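Local coordinates for M32 carboxypeptidase (PDB 7A03), which probably removes amino acids one at a time from the C-terminal ends of peptides, as a metal-dependent carboxypeptidase of the M32 family, at residues Q50-T53 with L54-A58; E141-R144 with K145-T148; E179-T182 with A183-L187; Q211-L214 with G215-L219; E336-K339 with A340-V344. All coordinates share one frame; numbering follows the deposited sequence.

Interaction 1 of 5, residues Q50-T53 with L54-A58; sequences QITT and LSTIA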
loop_
_atom_site.group_PDB
_atom_site.type_symbol
_atom_site.label_atom_id
_atom_site.label_comp_id
_atom_site.label_asym_id
_atom_site.label_seq_id
_atom_site.Cartn_x
_atom_site.Cartn_y
_atom_site.Cartn_z
ATOM N N GLN A 50 20.470 4.561 -16.221
ATOM C CA GLN A 50 21.284 3.874 -15.235
ATOM C C GLN A 50 20.437 2.896 -14.443
ATOM O O GLN A 50 20.857 1.754 -14.220
ATOM C CB GLN A 50 22.026 4.890 -14.367
ATOM C CG GLN A 50 23.134 5.590 -15.153
ATOM C CD GLN A 50 23.550 6.931 -14.577
ATOM O OE1 GLN A 50 23.107 7.323 -13.504
ATOM N NE2 GLN A 50 24.398 7.658 -15.315
ATOM N N ILE A 51 19.200 3.292 -14.112
ATOM C CA ILE A 51 18.328 2.368 -13.394
ATOM C C ILE A 51 18.058 1.139 -14.251
ATOM O O ILE A 51 18.159 -0.002 -13.767
ATOM C CB ILE A 51 17.036 3.070 -12.944
ATOM C CG1 ILE A 51 17.350 4.028 -11.784
ATOM C CG2 ILE A 51 15.978 1.995 -12.563
ATOM C CD1 ILE A 51 16.246 5.052 -11.477
ATOM N N THR A 52 17.829 1.346 -15.560
ATOM C CA THR A 52 17.521 0.216 -16.434
ATOM C C THR A 52 18.705 -0.731 -16.499
ATOM O O THR A 52 18.548 -1.955 -16.372
ATOM C CB THR A 52 17.122 0.731 -17.817
ATOM O OG1 THR A 52 15.895 1.461 -17.685
ATOM C CG2 THR A 52 16.914 -0.418 -18.805
ATOM N N THR A 53 19.924 -0.182 -16.570
ATOM C CA THR A 53 21.070 -1.069 -16.662
ATOM C C THR A 53 21.165 -1.934 -15.414
ATOM O O THR A 53 21.285 -3.168 -15.505
ATOM C CB THR A 53 22.324 -0.234 -16.909
ATOM O OG1 THR A 53 22.321 0.131 -18.299
ATOM C CG2 THR A 53 23.598 -1.021 -16.590
ATOM N N LEU A 54 20.974 -1.315 -14.248
ATOM C CA LEU A 54 21.074 -2.080 -13.011
ATOM C C LEU A 54 19.943 -3.091 -12.910
ATOM O O LEU A 54 20.162 -4.221 -12.460
ATOM C CB LEU A 54 21.082 -1.147 -11.807
ATOM C CG LEU A 54 22.308 -0.263 -11.558
ATOM C CD1 LEU A 54 22.086 0.499 -10.275
ATOM C CD2 LEU A 54 23.543 -1.115 -11.434
ATOM N N SER A 55 18.745 -2.715 -13.376
ATOM C CA SER A 55 17.617 -3.631 -13.282
ATOM C C SER A 55 17.884 -4.861 -14.124
ATOM O O SER A 55 17.654 -5.997 -13.671
ATOM C CB SER A 55 16.322 -2.937 -13.709
ATOM O OG SER A 55 16.016 -1.843 -12.847
ATOM N N THR A 56 18.460 -4.651 -15.319
ATOM C CA THR A 56 18.771 -5.782 -16.173
ATOM C C THR A 56 19.782 -6.675 -15.485
ATOM O O THR A 56 19.602 -7.898 -15.434
ATOM C CB THR A 56 19.276 -5.294 -17.536
ATOM O OG1 THR A 56 18.245 -4.541 -18.183
ATOM C CG2 THR A 56 19.671 -6.455 -18.425
ATOM N N ILE A 57 20.807 -6.072 -14.866
ATOM C CA ILE A 57 21.802 -6.884 -14.176
ATOM C C ILE A 57 21.144 -7.684 -13.058
ATOM O O ILE A 57 21.386 -8.894 -12.922
ATOM C CB ILE A 57 22.958 -6.002 -13.666
ATOM C CG1 ILE A 57 23.824 -5.528 -14.840
ATOM C CG2 ILE A 57 23.792 -6.743 -12.602
ATOM C CD1 ILE A 57 24.759 -4.384 -14.469
ATOM N N ALA A 58 20.264 -7.039 -12.277
ATOM C CA ALA A 58 19.641 -7.761 -11.171
ATOM C C ALA A 58 18.858 -8.938 -11.705
ATOM O O ALA A 58 18.905 -10.042 -11.140
ATOM C CB ALA A 58 18.716 -6.847 -10.378
#
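I51 and S55 meet one turn apart on helix 44-62, an ordinary alpha-helix at the protein surface in which S55 folds its hydroxyl back on the backbone. I51 O takes two donors from the same serine. S55 N comes in almost head-on to I51 O at 2.8 Å, while S55 OG lies 3.0 Å from I51 O and approaches from above the carbonyl plane, about 50° out of it. The hydroxyl gets there because OG stands beside the backbone N and anti to the carbonyl carbon (chi1 -62°), so it bends back along the helix instead of reaching outward. Next to this bond, I51 CG2 touches S55 OG at 3.8 Å.

Two residues further on, T53 and I57 run alongside each other, pointing the same way, with T53 CG2 4.1 Å from I57 CD1. CG1 of I57 also packs on the carbonyl, 3.5 Å from T53 O, which accepts the I57 N-H at 3.0 Å in the carbonyl plane. The T52 hydroxyl turns back up the helix to G48 O.

On the inner side the helix lies against helix 9-37: I51 meets L31, L54 and S55 both meet I28, and A58 reaches R25, so the two helices pack through this strip.

Interaction 2 of 5, residues E141-R144 with K145-T148; sequences ELKR and KETT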
loop_
_atom_site.group_PDB
_atom_site.type_symbol
_atom_site.label_atom_id
_atom_site.label_comp_id
_atom_site.label_asym_id
_atom_site.label_seq_id
_atom_site.Cartn_x
_atom_site.Cartn_y
_atom_site.Cartn_z
ATOM N N GLU A 141 -5.497 -7.981 -23.302
ATOM C CA GLU A 141 -5.266 -9.230 -24.028
ATOM C C GLU A 141 -4.025 -9.946 -23.504
ATOM O O GLU A 141 -4.045 -11.162 -23.240
ATOM C CB GLU A 141 -5.103 -8.945 -25.524
ATOM C CG GLU A 141 -6.304 -8.316 -26.203
ATOM C CD GLU A 141 -6.189 -8.325 -27.720
ATOM O OE1 GLU A 141 -5.096 -8.654 -28.236
ATOM O OE2 GLU A 141 -7.190 -7.995 -28.394
ATOM N N LEU A 142 -2.931 -9.198 -23.338
ATOM C CA LEU A 142 -1.699 -9.820 -22.864
ATOM C C LEU A 142 -1.850 -10.329 -21.433
ATOM O O LEU A 142 -1.305 -11.382 -21.076
ATOM C CB LEU A 142 -0.521 -8.859 -23.019
ATOM C CG LEU A 142 -0.086 -8.646 -24.477
ATOM C CD1 LEU A 142 0.979 -7.564 -24.602
ATOM C CD2 LEU A 142 0.413 -9.958 -25.056
ATOM N N LYS A 143 -2.630 -9.624 -20.615
ATOM C CA LYS A 143 -2.812 -10.050 -19.231
ATOM C C LYS A 143 -3.601 -11.349 -19.159
ATOM O O LYS A 143 -3.337 -12.203 -18.304
ATOM C CB LYS A 143 -3.504 -8.943 -18.437
ATOM C CG LYS A 143 -2.591 -7.800 -18.078
ATOM C CD LYS A 143 -1.681 -8.192 -16.916
ATOM C CE LYS A 143 -0.335 -7.520 -17.000
ATOM N NZ LYS A 143 0.395 -7.807 -15.738
ATOM N N ARG A 144 -4.576 -11.525 -20.057
ATOM C CA ARG A 144 -5.290 -12.799 -20.096
ATOM C C ARG A 144 -4.364 -13.941 -20.516
ATOM O O ARG A 144 -4.363 -15.022 -19.892
ATOM C CB ARG A 144 -6.527 -12.691 -20.991
ATOM C CG ARG A 144 -7.395 -11.475 -20.623
ATOM C CD ARG A 144 -8.638 -11.384 -21.480
ATOM N NE ARG A 144 -9.417 -12.609 -21.397
ATOM C CZ ARG A 144 -10.407 -12.917 -22.224
ATOM N NH1 ARG A 144 -10.743 -12.079 -23.194
ATOM N NH2 ARG A 144 -11.059 -14.058 -22.073
ATOM N N LYS A 145 -3.529 -13.699 -21.542
ATOM C CA LYS A 145 -2.489 -14.680 -21.872
ATOM C C LYS A 145 -1.635 -15.008 -20.645
ATOM O O LYS A 145 -1.327 -16.181 -20.372
ATOM C CB LYS A 145 -1.606 -14.166 -23.018
ATOM C CG LYS A 145 -2.132 -14.468 -24.406
ATOM C CD LYS A 145 -1.866 -15.923 -24.796
ATOM C CE LYS A 145 -2.416 -16.247 -26.185
ATOM N NZ LYS A 145 -1.960 -15.285 -27.226
ATOM N N GLU A 146 -1.274 -13.980 -19.876
ATOM C CA GLU A 146 -0.460 -14.182 -18.685
ATOM C C GLU A 146 -1.181 -15.048 -17.658
ATOM O O GLU A 146 -0.547 -15.858 -16.970
ATOM C CB GLU A 146 -0.091 -12.827 -18.084
ATOM C CG GLU A 146 0.972 -12.891 -16.994
ATOM C CD GLU A 146 1.383 -11.528 -16.520
ATOM O OE1 GLU A 146 0.677 -10.545 -16.827
ATOM O OE2 GLU A 146 2.426 -11.435 -15.845
ATOM N N THR A 147 -2.497 -14.876 -17.509
ATOM C CA THR A 147 -3.218 -15.756 -16.592
ATOM C C THR A 147 -3.079 -17.209 -17.017
ATOM O O THR A 147 -2.901 -18.102 -16.173
ATOM C CB THR A 147 -4.701 -15.385 -16.450
ATOM O OG1 THR A 147 -5.443 -15.799 -17.613
ATOM C CG2 THR A 147 -4.891 -13.901 -16.206
ATOM N N THR A 148 -3.152 -17.471 -18.327
ATOM C CA THR A 148 -2.982 -18.864 -18.749
ATOM C C THR A 148 -1.551 -19.364 -18.528
ATOM O O THR A 148 -1.348 -20.545 -18.224
ATOM C CB THR A 148 -3.458 -19.094 -20.186
ATOM O OG1 THR A 148 -2.777 -18.203 -21.076
ATOM C CG2 THR A 148 -4.958 -18.859 -20.292
#
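K143 and E146 form the charged contact, a salt bridge between residues three apart. K143 NZ lies 3.0 Å from E146 OE1, which accepts through its syn lone pair, the one on the side of the other carboxylate oxygen. The two side chains run alongside each other. E146 holds CG anti to the backbone N (chi1 -169°) and extends from there, whereas the lysine bends at chi2 and chi3 so that its aliphatic end also lies against the carboxylate, with K143 CE 3.2 Å from E146 OE1. Each charged group has a second partner. K143 NZ also donates to G414 O, and E146 OE2 is bonded to Y101 OH. With both residues buried, these extra bonds probably restrict both charged groups, and the neighbouring charges probably stabilise each other.

The hydroxyl contacts come next, in helix 129-150, where two successive threonines turn back on carbonyls of the preceding turn. T147 OG1 donates to R144 O at 2.6 Å, in the carbonyl plane and on a lone pair. The same oxygen accepts T148 N at 3.1 Å, so two residues share it. T148 OG1 repeats the pattern one residue on, bonding to K145 O at 2.6 Å. The methyl of T147 lies close to another carbonyl, CG2 being 3.1 Å from K143 O.

Among the apolar contacts, T147 packs on A159 and L160 of helix 157-164 and on I373 of helix 358-374. L142 packs on L105 and A112 of helix 103-126, and E146 touches I109 of the same helix.

Interaction 3 of 5, residues E179-T182 with A183-L187; sequences EVKT and ALSPL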
loop_
_atom_site.group_PDB
_atom_site.type_symbol
_atom_site.label_atom_id
_atom_site.label_comp_id
_atom_site.label_asym_id
_atom_site.label_seq_id
_atom_site.Cartn_x
_atom_site.Cartn_y
_atom_site.Cartn_z
ATOM N N GLU A 179 -19.483 -7.662 1.633
ATOM C CA GLU A 179 -19.633 -7.064 2.957
ATOM C C GLU A 179 -19.406 -5.555 2.924
ATOM O O GLU A 179 -20.141 -4.797 3.566
ATOM C CB GLU A 179 -18.706 -7.759 3.955
ATOM C CG GLU A 179 -19.218 -9.119 4.400
ATOM C CD GLU A 179 -18.122 -10.082 4.834
ATOM O OE1 GLU A 179 -16.925 -9.746 4.703
ATOM O OE2 GLU A 179 -18.462 -11.180 5.326
ATOM N N VAL A 180 -18.388 -5.100 2.193
ATOM C CA VAL A 180 -18.181 -3.663 2.018
ATOM C C VAL A 180 -19.464 -3.000 1.532
ATOM O O VAL A 180 -19.942 -2.022 2.123
ATOM C CB VAL A 180 -16.996 -3.384 1.069
ATOM C CG1 VAL A 180 -17.019 -1.937 0.601
ATOM C CG2 VAL A 180 -15.674 -3.703 1.744
ATOM N N LYS A 181 -20.055 -3.537 0.464
ATOM C CA LYS A 181 -21.281 -2.951 -0.067
ATOM C C LYS A 181 -22.380 -2.961 0.988
ATOM O O LYS A 181 -22.905 -1.905 1.372
ATOM C CB LYS A 181 -21.732 -3.696 -1.327
ATOM C CG LYS A 181 -22.937 -3.072 -2.031
ATOM C CD LYS A 181 -24.260 -3.623 -1.495
ATOM C CE LYS A 181 -25.375 -2.593 -1.577
ATOM N NZ LYS A 181 -26.701 -3.231 -1.399
ATOM N N THR A 182 -22.696 -4.148 1.511
ATOM C CA THR A 182 -23.914 -4.292 2.303
ATOM C C THR A 182 -23.796 -3.614 3.656
ATOM O O THR A 182 -24.818 -3.274 4.251
ATOM C CB THR A 182 -24.261 -5.775 2.526
ATOM O OG1 THR A 182 -23.193 -6.433 3.199
ATOM C CG2 THR A 182 -24.510 -6.479 1.191
ATOM N N ALA A 183 -22.579 -3.384 4.149
ATOM C CA ALA A 183 -22.403 -2.772 5.455
ATOM C C ALA A 183 -22.057 -1.292 5.371
ATOM O O ALA A 183 -22.566 -0.502 6.165
ATOM C CB ALA A 183 -21.313 -3.506 6.243
ATOM N N LEU A 184 -21.220 -0.881 4.418
ATOM C CA LEU A 184 -20.846 0.523 4.343
ATOM C C LEU A 184 -21.849 1.373 3.577
ATOM O O LEU A 184 -21.913 2.583 3.824
ATOM C CB LEU A 184 -19.448 0.696 3.740
ATOM C CG LEU A 184 -18.313 0.017 4.510
ATOM C CD1 LEU A 184 -16.975 0.398 3.865
ATOM C CD2 LEU A 184 -18.304 0.344 6.007
ATOM N N SER A 185 -22.639 0.817 2.646
ATOM C CA SER A 185 -23.690 1.644 2.056
ATOM C C SER A 185 -24.667 2.173 3.099
ATOM O O SER A 185 -24.940 3.387 3.095
ATOM C CB SER A 185 -24.389 0.935 0.887
ATOM O OG SER A 185 -23.445 0.389 -0.021
ATOM N N PRO A 186 -25.216 1.354 4.006
ATOM C CA PRO A 186 -26.097 1.927 5.038
ATOM C C PRO A 186 -25.386 2.928 5.921
ATOM O O PRO A 186 -25.972 3.945 6.315
ATOM C CB PRO A 186 -26.562 0.697 5.837
ATOM C CG PRO A 186 -26.346 -0.466 4.949
ATOM C CD PRO A 186 -25.143 -0.116 4.101
ATOM N N LEU A 187 -24.115 2.662 6.234
ATOM C CA LEU A 187 -23.350 3.611 7.029
ATOM C C LEU A 187 -23.220 4.954 6.308
ATOM O O LEU A 187 -23.350 6.018 6.931
ATOM C CB LEU A 187 -21.993 3.000 7.381
ATOM C CG LEU A 187 -21.012 3.865 8.158
ATOM C CD1 LEU A 187 -21.720 4.486 9.315
ATOM C CD2 LEU A 187 -19.824 3.049 8.636
#
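S185 grips K181 O twice. S185 OG donates to K181 O at 2.7 Å and S185 N reaches the same oxygen at 3.0 Å, from opposite faces of the carbonyl plane. OG reaches back along the helix because it stands anti to the carbonyl carbon of its own residue (chi1 -49°). Lysine methylene groups lie beside the hydroxyl, K181 CE coming to 3.9 Å from S185 OG.

The next residue interrupts the bonding. P186 has no N-H to give T182 O and brings ring carbons instead, CD standing 3.2 Å from that oxygen. Helix 170-192 is kinked at the proline. A wider, pi-type turn spans 180-182 just ahead of it. The regular bonds continue up to the break: A183 N to E179 O and L184 N to V180 O, both at 2.9 Å.

On the inward face, V180 CG1 and L184 CD1 touch at 4.0 Å, the side chains crossing at a slant. Outside the two segments, V180 and A183 pack on F486 of helix 486-497, while L184 and S185 lie on F360 of helix 358-374. The T182 hydroxyl is engaged by T178 O, one turn earlier.

Interaction 4 of 5, residues Q211-L214 with G215-L219; sequences QWQL and GIDLL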
loop_
_atom_site.group_PDB
_atom_site.type_symbol
_atom_site.label_atom_id
_atom_site.label_comp_id
_atom_site.label_asym_id
_atom_site.label_seq_id
_atom_site.Cartn_x
_atom_site.Cartn_y
_atom_site.Cartn_z
ATOM N N GLN A 211 4.899 22.933 10.308
ATOM C CA GLN A 211 4.422 21.621 9.870
ATOM C C GLN A 211 5.573 20.628 9.748
ATOM O O GLN A 211 5.464 19.467 10.176
ATOM C CB GLN A 211 3.663 21.729 8.550
ATOM C CG GLN A 211 2.327 22.431 8.655
ATOM C CD GLN A 211 1.462 22.133 7.468
ATOM O OE1 GLN A 211 1.069 20.988 7.258
ATOM N NE2 GLN A 211 1.174 23.144 6.667
ATOM N N TRP A 212 6.679 21.055 9.137
ATOM C CA TRP A 212 7.808 20.148 8.951
ATOM C C TRP A 212 8.267 19.578 10.285
ATOM O O TRP A 212 8.415 18.350 10.443
ATOM C CB TRP A 212 8.956 20.881 8.260
ATOM C CG TRP A 212 10.192 20.060 8.213
ATOM C CD1 TRP A 212 11.239 20.120 9.074
ATOM C CD2 TRP A 212 10.518 19.040 7.254
ATOM N NE1 TRP A 212 12.202 19.206 8.721
ATOM C CE2 TRP A 212 11.777 18.516 7.617
ATOM C CE3 TRP A 212 9.856 18.502 6.143
ATOM C CZ2 TRP A 212 12.413 17.507 6.881
ATOM C CZ3 TRP A 212 10.492 17.491 5.406
ATOM C CH2 TRP A 212 11.748 16.999 5.791
ATOM N N GLN A 213 8.469 20.464 11.275
ATOM C CA GLN A 213 8.958 20.001 12.568
ATOM C C GLN A 213 7.920 19.146 13.286
ATOM O O GLN A 213 8.291 18.209 14.001
ATOM C CB GLN A 213 9.410 21.184 13.426
ATOM C CG GLN A 213 10.158 20.776 14.691
ATOM C CD GLN A 213 11.388 19.959 14.394
ATOM O OE1 GLN A 213 12.248 20.379 13.618
ATOM N NE2 GLN A 213 11.472 18.773 14.987
ATOM N N LEU A 214 6.633 19.446 13.094
ATOM C CA LEU A 214 5.575 18.633 13.683
ATOM C C LEU A 214 5.669 17.193 13.201
ATOM O O LEU A 214 5.584 16.246 13.998
ATOM C CB LEU A 214 4.214 19.226 13.315
ATOM C CG LEU A 214 2.986 18.352 13.599
ATOM C CD1 LEU A 214 2.900 18.065 15.082
ATOM C CD2 LEU A 214 1.729 19.048 13.116
ATOM N N GLY A 215 5.848 17.016 11.888
ATOM C CA GLY A 215 5.946 15.665 11.346
ATOM C C GLY A 215 7.174 14.924 11.843
ATOM O O GLY A 215 7.107 13.734 12.185
ATOM N N ILE A 216 8.320 15.617 11.886
ATOM C CA ILE A 216 9.521 15.008 12.466
ATOM C C ILE A 216 9.268 14.558 13.910
ATOM O O ILE A 216 9.666 13.456 14.322
ATOM C CB ILE A 216 10.707 15.984 12.374
ATOM C CG1 ILE A 216 11.053 16.305 10.906
ATOM C CG2 ILE A 216 11.887 15.438 13.169
ATOM C CD1 ILE A 216 11.691 15.149 10.160
ATOM N N ASP A 217 8.636 15.424 14.711
ATOM C CA ASP A 217 8.353 15.099 16.105
ATOM C C ASP A 217 7.441 13.884 16.214
ATOM O O ASP A 217 7.675 12.989 17.033
ATOM C CB ASP A 217 7.677 16.293 16.772
ATOM C CG ASP A 217 8.643 17.392 17.150
ATOM O OD1 ASP A 217 9.862 17.245 16.931
ATOM O OD2 ASP A 217 8.158 18.415 17.683
ATOM N N LEU A 218 6.391 13.839 15.396
ATOM C CA LEU A 218 5.478 12.701 15.444
ATOM C C LEU A 218 6.187 11.407 15.068
ATOM O O LEU A 218 5.996 10.377 15.721
ATOM C CB LEU A 218 4.286 12.961 14.529
ATOM C CG LEU A 218 3.357 14.057 15.039
ATOM C CD1 LEU A 218 2.314 14.361 13.982
ATOM C CD2 LEU A 218 2.710 13.624 16.361
ATOM N N LEU A 219 7.022 11.441 14.030
ATOM C CA LEU A 219 7.774 10.245 13.666
ATOM C C LEU A 219 8.685 9.789 14.804
ATOM O O LEU A 219 8.752 8.592 15.114
ATOM C CB LEU A 219 8.600 10.522 12.410
ATOM C CG LEU A 219 7.799 10.644 11.101
ATOM C CD1 LEU A 219 8.680 11.275 10.014
ATOM C CD2 LEU A 219 7.304 9.260 10.712
#
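I216 wraps back over the preceding turn, and its branches meet W212 and Q213. CB sits against the backbone, 3.7 Å from Q213 O. CG1 goes one way, placed beside the backbone N by chi1 -63°, and lies over one face of the W212 indole, nearer its rim than its centre. This is a CH-pi contact with the five-membered ring, 4.1 Å from CG1 to the centroid. The end methyl CD1 goes on to W212 CZ2 at 4.1 Å. CG2 takes the other way and rests 3.8 Å from Q213 NE2.

That amide turns on to D217. Q213 NE2 donates to D217 OD1 at 3.0 Å with the partner in the amide plane, yet OD1 is met from well above the carboxylate plane, 49° out of it. The other carboxylate oxygen, OD2, bonds a glycerol, probably from the crystallisation liquor. On the buried side, L214 CD1 touches L218 CD1 at 3.9 Å, and both leucines lie on T262 of helix 258-277.

W212-I216, Q213-D217 and L214-L218 are each spaced i to i+4, the side-chain pairing of an amphipathic alpha-helix, 208-222, with W212 and I216 packed on strand 229-233.

Interaction 5 of 5, residues E336-K339 with A340-V344; sequences EFYK and AINHV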
loop_
_atom_site.group_PDB
_atom_site.type_symbol
_atom_site.label_atom_id
_atom_site.label_comp_id
_atom_site.label_asym_id
_atom_site.label_seq_id
_atom_site.Cartn_x
_atom_site.Cartn_y
_atom_site.Cartn_z
ATOM N N GLU A 336 -14.432 19.321 17.738
ATOM C CA GLU A 336 -14.528 19.876 16.387
ATOM C C GLU A 336 -13.384 19.391 15.508
ATOM O O GLU A 336 -13.593 19.023 14.342
ATOM C CB GLU A 336 -14.549 21.401 16.441
ATOM C CG GLU A 336 -15.803 21.940 17.089
ATOM C CD GLU A 336 -15.767 23.442 17.295
ATOM O OE1 GLU A 336 -14.739 23.950 17.783
ATOM O OE2 GLU A 336 -16.770 24.113 16.974
ATOM N N PHE A 337 -12.166 19.387 16.056
ATOM C CA PHE A 337 -11.010 18.935 15.299
ATOM C C PHE A 337 -11.136 17.454 14.942
ATOM O O PHE A 337 -10.878 17.054 13.797
ATOM C CB PHE A 337 -9.741 19.214 16.104
ATOM C CG PHE A 337 -8.485 18.868 15.368
ATOM C CD1 PHE A 337 -7.913 19.769 14.477
ATOM C CD2 PHE A 337 -7.874 17.643 15.568
ATOM C CE1 PHE A 337 -6.754 19.447 13.791
ATOM C CE2 PHE A 337 -6.723 17.321 14.881
ATOM C CZ PHE A 337 -6.168 18.223 14.003
ATOM N N TYR A 338 -11.565 16.634 15.906
ATOM C CA TYR A 338 -11.723 15.192 15.695
ATOM C C TYR A 338 -12.745 14.907 14.598
ATOM O O TYR A 338 -12.505 14.092 13.684
ATOM C CB TYR A 338 -12.142 14.570 17.029
ATOM C CG TYR A 338 -12.592 13.132 16.988
ATOM C CD1 TYR A 338 -11.729 12.114 16.590
ATOM C CD2 TYR A 338 -13.877 12.792 17.364
ATOM C CE1 TYR A 338 -12.148 10.800 16.563
ATOM C CE2 TYR A 338 -14.300 11.480 17.341
ATOM C CZ TYR A 338 -13.434 10.491 16.937
ATOM O OH TYR A 338 -13.864 9.180 16.920
ATOM N N LYS A 339 -13.871 15.612 14.642
ATOM C CA LYS A 339 -14.879 15.426 13.607
ATOM C C LYS A 339 -14.359 15.893 12.252
ATOM O O LYS A 339 -14.610 15.247 11.227
ATOM C CB LYS A 339 -16.158 16.164 13.995
ATOM C CG LYS A 339 -16.878 15.548 15.197
ATOM C CD LYS A 339 -17.127 14.058 14.967
ATOM C CE LYS A 339 -17.651 13.359 16.216
ATOM N NZ LYS A 339 -18.010 11.941 15.921
ATOM N N ALA A 340 -13.591 16.985 12.231
ATOM C CA ALA A 340 -13.132 17.549 10.966
ATOM C C ALA A 340 -12.108 16.652 10.283
ATOM O O ALA A 340 -12.082 16.551 9.048
ATOM C CB ALA A 340 -12.527 18.923 11.231
ATOM N N ILE A 341 -11.232 16.015 11.068
ATOM C CA ILE A 341 -10.251 15.104 10.488
ATOM C C ILE A 341 -10.852 13.748 10.160
ATOM O O ILE A 341 -10.174 12.910 9.547
ATOM C CB ILE A 341 -8.970 14.998 11.335
ATOM C CG1 ILE A 341 -9.299 14.352 12.683
ATOM C CG2 ILE A 341 -8.348 16.382 11.504
ATOM C CD1 ILE A 341 -8.177 13.560 13.280
ATOM N N ASN A 342 -12.102 13.509 10.561
ATOM C CA ASN A 342 -12.828 12.317 10.134
ATOM C C ASN A 342 -14.040 12.642 9.257
ATOM O O ASN A 342 -15.142 12.142 9.502
ATOM C CB ASN A 342 -13.271 11.530 11.361
ATOM C CG ASN A 342 -12.127 10.843 12.044
ATOM O OD1 ASN A 342 -11.604 9.845 11.546
ATOM N ND2 ASN A 342 -11.743 11.354 13.203
ATOM N N HIS A 343 -13.844 13.468 8.229
ATOM C CA HIS A 343 -14.931 13.884 7.352
ATOM C C HIS A 343 -15.130 12.862 6.233
ATOM O O HIS A 343 -14.206 12.590 5.458
ATOM C CB HIS A 343 -14.669 15.265 6.760
ATOM C CG HIS A 343 -15.777 15.750 5.877
ATOM N ND1 HIS A 343 -17.016 16.103 6.366
ATOM C CD2 HIS A 343 -15.842 15.913 4.535
ATOM C CE1 HIS A 343 -17.793 16.472 5.365
ATOM N NE2 HIS A 343 -17.106 16.368 4.243
ATOM N N VAL A 344 -16.343 12.324 6.135
ATOM C CA VAL A 344 -16.686 11.311 5.137
ATOM C C VAL A 344 -17.548 11.946 4.057
ATOM O O VAL A 344 -18.570 12.582 4.358
ATOM C CB VAL A 344 -17.402 10.115 5.785
ATOM C CG1 VAL A 344 -18.103 9.260 4.731
ATOM C CG2 VAL A 344 -16.415 9.286 6.571
HETATM O O HOH W 1 -16.895 15.695 9.603
#
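Y338 O receives both nitrogens of N342. N342 ND2 donates to Y338 O at 2.9 Å, its approach tilted 30° from the carbonyl plane, and N342 N adds a weak bond to the same Y338 O at 3.2 Å. The backbone N of N342 also bonds K339 O at 3.1 Å, arriving from above that carbonyl. The asparagine folds back because its CG stands beside the backbone N (chi1 -72°). N342 ND2 comes within 3.4 Å of Y338 CE1, with ring and amide planes 71° apart. The amide is held from outside as well, ND2 by R309 O and OD1 by K496 NZ.

K339 O has a further partner, a water that donates to it at 2.8 Å. The water also lies at the edge of the H343 ring, in its plane, at 3.3 Å from ND1, and links the end of the turn to the departing chain. The other imidazole nitrogen, NE2, bonds Q345 OE1.

On the buried side, I341 CG2 sits over one face of the F337 ring, 4.0 Å from its centroid, as a CH-pi contact. W314 meets the same phenylalanine edge-to-face, and W263 of helix 258-277 touches both F337 and I341.

Taken together this is the C-terminal turn of helix 334-341, where the regular i to i+4 bonding weakens and an asparagine side chain and a water serve the last carbonyls as the chain turns into a loop.

In the fold
The five contacts lie 22 to 24 Å from the centre of this largely helical chain, in series along it, and none touches another. Interactions 1 and 5, and likewise 2 and 4, are the farthest apart, 46 Å between centres. Interactions 4 and 5 are about 8 Å apart at their nearest atoms, and both rest on helix 258-277, which carries an HExxH sequence consistent with the zinc-peptidase motif of this clan, though no metal is bound to it here. Interactions 3 and 5 come within about 7 Å at their nearest atoms and share helix 486-497. Interactions 2 and 3 both pack on helix 358-374, whereas interaction 1 lies against helix 9-37.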